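Local coordinates for protein KP6 killer toxin subunit alpha (Ustilago maydis virus P6, PDB 4GVB) that kills sensitive cells of the same or related fungal species as part of a secreted two-subunit toxin, this alpha subunit recognizing cellular receptors before the beta subunit acts with it, at residues A33-H38 with S42-R47; E15-A20 with G24-Y29. All blocks are in the same frame, centred on the assembly; numbering follows the deposited sequence.

Contact 1: residues A33-H38 with S42-R47; sequences AGCGDH and SYYDAR
The disulfide-linked loop between helix 28-33 and strand 43-45, an outermost strand of the antiparallel sheet in the KP6 alpha fold, closes on itself here, C35 meeting S42 and Y44. C35 is disulfide-bonded to C51 of the adjoining strand 50-53, and its SG packs against residues S42-Y44. The two backbones come nearest at G36 and Y44, whose CA atoms are 4.9 Å apart. With SG trans to the backbone N (chi1 -154°), the C35 side chain is directed at the strand, where SG lies 3.7 Å from Y44 CB and 3.6 Å from Y43 O. C35 CB approaches Y44 CD1 obliquely, at 3.9 Å. SG itself stands 5.2 Å from the ring centroid and 73° off the normal, an oblique sulfur-aromatic contact; the ring then runs away from the loop, onto R28, T31 and A32 of helix 28-33. G36, whose backbone phi is positive, a region that favours glycine, passes close to Y44 CB, its N 4.1 Å away. The buried hydroxyl of S42 has two partners: it accepts the backbone N-H of G36 and also hydrogen-bonds to L39 O. The G36 bond is bent, with 137° at the hydrogen, although S42 OG and G36 N are only 2.8 Å apart. A water lies 2.8 Å from both G36 O and S42 O and can bridge them, though it has more acceptors in reach than protons.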
ATOM      1  N   ALA A  33       0.428   6.446   1.229  1.00 18.37           N
ATOM      2  CA  ALA A  33       1.795   6.171   0.781  1.00 20.41           C
ATOM      3  C   ALA A  33       2.165   6.850  -0.528  1.00 17.46           C
ATOM      4  O   ALA A  33       3.352   6.940  -0.885  1.00 17.27           O
ATOM      5  CB  ALA A  33       2.020   4.651   0.675  1.00 14.97           C
ATOM      6  N   GLY A  34       1.143   7.292  -1.261  1.00 15.19           N
ATOM      7  CA  GLY A  34       1.312   8.006  -2.511  1.00 16.81           C
ATOM      8  C   GLY A  34       0.988   9.489  -2.408  1.00 15.12           C
ATOM      9  O   GLY A  34       0.811  10.145  -3.419  1.00 16.08           O
ATOM     10  N   CYS A  35       0.960  10.025  -1.195  1.00 15.72           N
ATOM     11  CA  CYS A  35       0.526  11.411  -0.981  1.00 18.08           C
ATOM     12  C   CYS A  35       1.332  12.157   0.090  1.00 19.69           C
ATOM     13  O   CYS A  35       2.156  11.576   0.801  1.00 20.43           O
ATOM     14  CB  CYS A  35      -0.950  11.420  -0.570  1.00 16.37           C
ATOM     15  SG  CYS A  35      -1.811  12.967  -0.999  1.00 17.13           S
ATOM     16  N   GLY A  36       1.084  13.456   0.211  1.00 16.58           N
ATOM     17  CA  GLY A  36       1.613  14.210   1.329  1.00 18.46           C
ATOM     18  C   GLY A  36       3.102  14.366   1.191  1.00 20.43           C
ATOM     19  O   GLY A  36       3.569  14.887   0.180  1.00 16.75           O
ATOM     20  N   ASP A  37       3.846  13.923   2.204  1.00 23.68           N
ATOM     21  CA  ASP A  37       5.306  13.963   2.145  1.00 21.72           C
ATOM     22  C   ASP A  37       5.819  13.229   0.903  1.00 21.58           C
ATOM     23  O   ASP A  37       6.927  13.488   0.430  1.00 21.86           O
ATOM     24  CB  ASP A  37       5.929  13.312   3.385  1.00 26.27           C
ATOM     25  CG  ASP A  37       5.693  14.109   4.667  1.00 35.15           C
ATOM     26  OD1 ASP A  37       5.565  15.352   4.604  1.00 31.92           O
ATOM     27  OD2 ASP A  37       5.659  13.475   5.745  1.00 38.31           O
ATOM     28  N   HIS A  38       5.013  12.310   0.374  1.00 21.76           N
ATOM     29  CA  HIS A  38       5.493  11.412  -0.682  1.00 17.79           C
ATOM     30  C   HIS A  38       5.257  11.967  -2.067  1.00 18.20           C
ATOM     31  O   HIS A  38       5.788  11.444  -3.048  1.00 19.83           O
ATOM     32  CB  HIS A  38       4.830  10.037  -0.557  1.00 19.98           C
ATOM     33  CG  HIS A  38       5.000   9.414   0.791  1.00 24.34           C
ATOM     34  ND1 HIS A  38       6.221   8.987   1.264  1.00 28.29           N
ATOM     35  CD2 HIS A  38       4.106   9.157   1.774  1.00 21.96           C
ATOM     36  CE1 HIS A  38       6.072   8.489   2.477  1.00 25.66           C
ATOM     37  NE2 HIS A  38       4.797   8.576   2.806  1.00 25.94           N
ATOM     38  N   SER A  42       1.221  17.947  -3.164  1.00 16.41           N
ATOM     39  CA  SER A  42      -0.044  17.302  -2.846  1.00 16.07           C
ATOM     40  C   SER A  42      -0.497  17.642  -1.424  1.00 13.71           C
ATOM     41  O   SER A  42       0.281  18.089  -0.580  1.00 14.89           O
ATOM     42  CB  SER A  42       0.055  15.778  -3.031  1.00 14.73           C
ATOM     43  OG  SER A  42       0.801  15.208  -1.974  1.00 18.21           O
ATOM     44  N   TYR A  43      -1.775  17.418  -1.170  1.00 16.74           N
ATOM     45  CA  TYR A  43      -2.332  17.569   0.162  1.00 15.63           C
ATOM     46  C   TYR A  43      -3.004  16.259   0.542  1.00 19.80           C
ATOM     47  O   TYR A  43      -3.899  15.792  -0.174  1.00 20.23           O
ATOM     48  CB  TYR A  43      -3.372  18.694   0.152  1.00 19.22           C
ATOM     49  CG  TYR A  43      -4.035  18.931   1.481  1.00 19.96           C
ATOM     50  CD1 TYR A  43      -3.446  19.757   2.432  1.00 22.25           C
ATOM     51  CD2 TYR A  43      -5.249  18.335   1.787  1.00 21.85           C
ATOM     52  CE1 TYR A  43      -4.051  19.977   3.650  1.00 26.16           C
ATOM     53  CE2 TYR A  43      -5.855  18.543   3.006  1.00 23.34           C
ATOM     54  CZ  TYR A  43      -5.253  19.364   3.930  1.00 23.22           C
ATOM     55  OH  TYR A  43      -5.855  19.593   5.151  1.00 32.13           O
ATOM     56  N   TYR A  44      -2.564  15.649   1.644  1.00 21.55           N
ATOM     57  CA  TYR A  44      -3.203  14.417   2.106  1.00 18.98           C
ATOM     58  C   TYR A  44      -4.287  14.675   3.156  1.00 22.09           C
ATOM     59  O   TYR A  44      -3.995  14.971   4.312  1.00 23.74           O
ATOM     60  CB  TYR A  44      -2.192  13.383   2.633  1.00 23.77           C
ATOM     61  CG  TYR A  44      -2.880  12.108   3.083  1.00 23.61           C
ATOM     62  CD1 TYR A  44      -3.678  11.387   2.208  1.00 24.93           C
ATOM     63  CD2 TYR A  44      -2.750  11.635   4.387  1.00 28.57           C
ATOM     64  CE1 TYR A  44      -4.348  10.233   2.613  1.00 23.26           C
ATOM     65  CE2 TYR A  44      -3.411  10.478   4.803  1.00 27.91           C
ATOM     66  CZ  TYR A  44      -4.207   9.781   3.909  1.00 29.43           C
ATOM     67  OH  TYR A  44      -4.867   8.629   4.299  1.00 24.23           O
ATOM     68  N   ASP A  45      -5.534  14.545   2.735  1.00 21.30           N
ATOM     69  CA  ASP A  45      -6.679  14.644   3.641  1.00 25.28           C
ATOM     70  C   ASP A  45      -6.774  13.353   4.446  1.00 26.51           C
ATOM     71  O   ASP A  45      -7.416  12.406   4.008  1.00 28.01           O
ATOM     72  CB  ASP A  45      -7.955  14.839   2.812  1.00 28.34           C
ATOM     73  CG  ASP A  45      -9.200  15.035   3.678  1.00 37.32           C
ATOM     74  OD1 ASP A  45      -9.257  14.472   4.790  1.00 34.70           O
ATOM     75  OD2 ASP A  45     -10.126  15.750   3.237  1.00 35.17           O
ATOM     76  N   ALA A  46      -6.133  13.313   5.614  1.00 24.19           N
ATOM     77  CA  ALA A  46      -6.002  12.073   6.378  1.00 28.25           C
ATOM     78  C   ALA A  46      -7.354  11.562   6.856  1.00 39.32           C
ATOM     79  O   ALA A  46      -7.528  10.365   7.112  1.00 37.12           O
ATOM     80  CB  ALA A  46      -5.054  12.259   7.559  1.00 34.01           C
ATOM     81  N   ARG A  47      -8.308  12.480   6.970  1.00 37.41           N
ATOM     82  CA  ARG A  47      -9.668  12.130   7.362  1.00 42.35           C
ATOM     83  C   ARG A  47     -10.341  11.266   6.294  1.00 40.38           C
ATOM     84  O   ARG A  47     -10.597  10.074   6.511  1.00 40.11           O
ATOM     85  CB  ARG A  47     -10.492  13.395   7.628  1.00 42.24           C
ATOM     86  CG  ARG A  47     -11.790  13.134   8.371  1.00 48.85           C
ATOM     87  CD  ARG A  47     -11.541  12.403   9.700  1.00 48.52           C
ATOM     88  NE  ARG A  47     -10.705  13.174  10.622  1.00 52.36           N
ATOM     89  CZ  ARG A  47     -10.284  12.733  11.807  1.00 51.93           C
ATOM     90  NH1 ARG A  47     -10.617  11.515  12.228  1.00 51.37           N
ATOM     91  NH2 ARG A  47      -9.524  13.511  12.575  1.00 50.00           N
TER
HETATM   92  O   HOH W   1       3.022  17.575  -0.016  1.00 24.18           O

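Contact 2: residues E15-A20 with G24-Y29; sequences ECWCTA and GNELRY
The end of strand 14-19 and the segment leading into helix 28-33 pair through a single beta bridge, T19 with E26 (CA to CA 4.6 Å), while the touching parts diverge by 116° from end to end. This is the strand-to-helix connection of a small alpha+beta fold with an antiparallel sheet, a tight return in which the chain bonds back to the strand it has just left. Three backbone bonds define it. L27 N donates to C18 O; A20 N donates to N25 O over 2.7 Å, nearly straight at 167°; G24 N reaches A20 O over 2.8 Å, more bent. T19 CA also approaches N25 O to 3.3 Å, a CA-H...O contact beside the A20 bond.

On one flank the E26 side chain lies over a face of the W17 indole. Its CG is 3.5 Å from W17 NE1, and the carboxylate is tilted 31° from the ring plane, with OE2 3.4 Å above that plane and displaced toward the rim. The E26 chain, extended beyond CG, carries the acid obliquely across the indole face, and OE1 is hydrogen-bonded to H50, whose own ring stacks on W17. The bond to H50 is likely to limit the carboxylate's rotation over the indole.

On another flank L27, at the N-cap position of helix 28-33, turns its side chain toward A20. L27 also packs on L65 of the KP6 beta subunit, and A20 on H69 of that subunit, so this patch borders the heterodimer interface. Within the alpha chain, L27 CD1 comes to 3.7 Å from A20 CB and 3.3 Å from A20 N.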
ATOM      1  N   GLU A  15      -9.092  15.248  -6.581  1.00 24.00           N
ATOM      2  CA  GLU A  15      -9.130  14.537  -5.317  1.00 22.76           C
ATOM      3  C   GLU A  15      -9.166  13.052  -5.638  1.00 26.98           C
ATOM      4  O   GLU A  15     -10.190  12.559  -6.104  1.00 26.67           O
ATOM      5  CB  GLU A  15     -10.380  14.918  -4.553  1.00 23.31           C
ATOM      6  CG  GLU A  15     -10.667  14.062  -3.342  1.00 25.06           C
ATOM      7  CD  GLU A  15     -11.887  14.550  -2.621  1.00 32.08           C
ATOM      8  OE1 GLU A  15     -12.574  15.429  -3.190  1.00 32.56           O
ATOM      9  OE2 GLU A  15     -12.142  14.088  -1.489  1.00 33.43           O
ATOM     10  N   CYS A  16      -8.058  12.346  -5.405  1.00 22.33           N
ATOM     11  CA  CYS A  16      -7.912  10.975  -5.909  1.00 20.77           C
ATOM     12  C   CYS A  16      -7.594   9.985  -4.797  1.00 18.48           C
ATOM     13  O   CYS A  16      -7.105  10.370  -3.742  1.00 20.27           O
ATOM     14  CB  CYS A  16      -6.792  10.909  -6.956  1.00 22.55           C
ATOM     15  SG  CYS A  16      -6.996  11.912  -8.428  1.00 24.59           S
ATOM     16  N   TRP A  17      -7.879   8.706  -5.042  1.00 21.50           N
ATOM     17  CA  TRP A  17      -7.560   7.656  -4.078  1.00 19.33           C
ATOM     18  C   TRP A  17      -7.397   6.286  -4.726  1.00 20.59           C
ATOM     19  O   TRP A  17      -7.949   6.012  -5.797  1.00 21.29           O
ATOM     20  CB  TRP A  17      -8.596   7.582  -2.947  1.00 21.91           C
ATOM     21  CG  TRP A  17     -10.002   7.291  -3.385  1.00 27.15           C
ATOM     22  CD1 TRP A  17     -10.625   6.067  -3.426  1.00 25.76           C
ATOM     23  CD2 TRP A  17     -10.975   8.249  -3.823  1.00 27.16           C
ATOM     24  NE1 TRP A  17     -11.913   6.211  -3.882  1.00 26.16           N
ATOM     25  CE2 TRP A  17     -12.156   7.539  -4.124  1.00 28.30           C
ATOM     26  CE3 TRP A  17     -10.957   9.636  -3.999  1.00 26.74           C
ATOM     27  CZ2 TRP A  17     -13.308   8.173  -4.585  1.00 29.27           C
ATOM     28  CZ3 TRP A  17     -12.102  10.260  -4.462  1.00 30.76           C
ATOM     29  CH2 TRP A  17     -13.258   9.529  -4.754  1.00 31.45           C
ATOM     30  N   CYS A  18      -6.645   5.420  -4.052  1.00 19.48           N
ATOM     31  CA  CYS A  18      -6.493   4.039  -4.492  1.00 19.32           C
ATOM     32  C   CYS A  18      -7.737   3.223  -4.124  1.00 22.14           C
ATOM     33  O   CYS A  18      -8.313   3.425  -3.068  1.00 24.36           O
ATOM     34  CB  CYS A  18      -5.252   3.415  -3.847  1.00 17.28           C
ATOM     35  SG  CYS A  18      -3.702   4.218  -4.316  1.00 18.44           S
ATOM     36  N   THR A  19      -8.136   2.308  -5.005  1.00 23.78           N
ATOM     37  CA  THR A  19      -9.278   1.435  -4.747  1.00 25.05           C
ATOM     38  C   THR A  19      -8.943  -0.039  -4.945  1.00 21.59           C
ATOM     39  O   THR A  19      -8.228  -0.404  -5.864  1.00 25.51           O
ATOM     40  CB  THR A  19     -10.494   1.801  -5.621  1.00 25.27           C
ATOM     41  OG1 THR A  19     -10.160   1.658  -7.004  1.00 25.13           O
ATOM     42  CG2 THR A  19     -10.928   3.231  -5.352  1.00 23.11           C
ATOM     43  N   ALA A  20      -9.447  -0.878  -4.054  1.00 25.71           N
ATOM     44  CA  ALA A  20      -9.260  -2.320  -4.178  1.00 25.75           C
ATOM     45  C   ALA A  20      -9.993  -2.809  -5.414  1.00 29.22           C
ATOM     46  O   ALA A  20     -11.146  -2.436  -5.643  1.00 33.93           O
ATOM     47  CB  ALA A  20      -9.780  -3.009  -2.957  1.00 24.13           C
ATOM     48  N   GLY A  24     -13.838  -2.338  -4.938  1.00 35.05           N
ATOM     49  CA  GLY A  24     -13.826  -0.899  -5.126  1.00 30.99           C
ATOM     50  C   GLY A  24     -13.671  -0.177  -3.808  1.00 30.39           C
ATOM     51  O   GLY A  24     -13.788   1.045  -3.736  1.00 31.87           O
ATOM     52  N   ASN A  25     -13.413  -0.932  -2.752  1.00 29.98           N
ATOM     53  CA  ASN A  25     -13.186  -0.328  -1.451  1.00 30.55           C
ATOM     54  C   ASN A  25     -12.005   0.638  -1.495  1.00 30.50           C
ATOM     55  O   ASN A  25     -10.999   0.386  -2.177  1.00 28.34           O
ATOM     56  CB  ASN A  25     -12.962  -1.397  -0.379  1.00 30.39           C
ATOM     57  CG  ASN A  25     -14.207  -2.248  -0.124  1.00 38.87           C
ATOM     58  OD1 ASN A  25     -15.217  -2.123  -0.818  1.00 36.73           O
ATOM     59  ND2 ASN A  25     -14.125  -3.126   0.874  1.00 31.93           N
ATOM     60  N   GLU A  26     -12.130   1.747  -0.771  1.00 28.40           N
ATOM     61  CA  GLU A  26     -11.042   2.707  -0.669  1.00 30.95           C
ATOM     62  C   GLU A  26      -9.905   2.137   0.184  1.00 24.01           C
ATOM     63  O   GLU A  26     -10.147   1.466   1.184  1.00 28.97           O
ATOM     64  CB  GLU A  26     -11.555   4.027  -0.079  1.00 31.72           C
ATOM     65  CG  GLU A  26     -12.707   4.628  -0.864  1.00 28.77           C
ATOM     66  CD  GLU A  26     -12.994   6.076  -0.475  1.00 32.44           C
ATOM     67  OE1 GLU A  26     -12.227   6.646   0.334  1.00 27.66           O
ATOM     68  OE2 GLU A  26     -13.998   6.637  -0.964  1.00 37.10           O
ATOM     69  N   LEU A  27      -8.663   2.395  -0.218  1.00 25.12           N
ATOM     70  CA  LEU A  27      -7.518   1.898   0.541  1.00 23.77           C
ATOM     71  C   LEU A  27      -6.637   3.043   1.033  1.00 27.75           C
ATOM     72  O   LEU A  27      -5.661   3.426   0.371  1.00 23.51           O
ATOM     73  CB  LEU A  27      -6.706   0.917  -0.305  1.00 22.62           C
ATOM     74  CG  LEU A  27      -7.512  -0.305  -0.757  1.00 22.64           C
ATOM     75  CD1 LEU A  27      -6.876  -0.965  -1.981  1.00 22.91           C
ATOM     76  CD2 LEU A  27      -7.631  -1.280   0.410  1.00 27.78           C
ATOM     77  N   ARG A  28      -6.971   3.565   2.211  1.00 25.31           N
ATOM     78  CA  ARG A  28      -6.335   4.773   2.722  1.00 27.70           C
ATOM     79  C   ARG A  28      -4.827   4.625   2.929  1.00 25.34           C
ATOM     80  O   ARG A  28      -4.078   5.562   2.663  1.00 20.67           O
ATOM     81  CB  ARG A  28      -7.020   5.261   4.007  1.00 27.99           C
ATOM     82  CG  ARG A  28      -6.721   4.458   5.259  1.00 29.58           C
ATOM     83  CD  ARG A  28      -7.319   5.144   6.490  1.00 37.66           C
ATOM     84  NE  ARG A  28      -8.715   5.519   6.264  1.00 46.18           N
ATOM     85  CZ  ARG A  28      -9.146   6.770   6.125  1.00 45.59           C
ATOM     86  NH1 ARG A  28      -8.292   7.784   6.203  1.00 43.08           N
ATOM     87  NH2 ARG A  28     -10.437   7.011   5.917  1.00 40.23           N
ATOM     88  N   TYR A  29      -4.384   3.457   3.383  1.00 25.37           N
ATOM     89  CA  TYR A  29      -2.954   3.223   3.577  1.00 23.44           C
ATOM     90  C   TYR A  29      -2.178   3.303   2.269  1.00 19.58           C
ATOM     91  O   TYR A  29      -1.042   3.767   2.240  1.00 23.38           O
ATOM     92  CB  TYR A  29      -2.708   1.866   4.231  1.00 24.79           C
ATOM     93  CG  TYR A  29      -2.996   1.845   5.712  1.00 29.70           C
ATOM     94  CD1 TYR A  29      -2.024   2.198   6.630  1.00 33.49           C
ATOM     95  CD2 TYR A  29      -4.244   1.473   6.190  1.00 30.71           C
ATOM     96  CE1 TYR A  29      -2.284   2.177   7.995  1.00 41.42           C
ATOM     97  CE2 TYR A  29      -4.519   1.450   7.553  1.00 35.46           C
ATOM     98  CZ  TYR A  29      -3.533   1.801   8.450  1.00 39.08           C
ATOM     99  OH  TYR A  29      -3.794   1.776   9.806  1.00 41.74           O
TER

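Overall arrangement
From the N terminus, strand 14-19 runs through the middle of the antiparallel sheet before the chain turns at residues 21-23, and contact 2 closes that short loop as helix 28-33 begins. The helix then carries the chain to residues 33-38, where contact 1 closes a second short loop against edge strand 43-45. The two closures are in series, neither enclosing nor crossing the other, with centres about 12 Å apart. R28, at the start of the helix, bridges them: its NH2 probably hydrogen-bonds to R47 O. Contact 2 joins the start of the helix to inner strand 14-19 and contact 1 joins the loop after it to strand 43-45; strand 50-53 lies between the two in the same sheet.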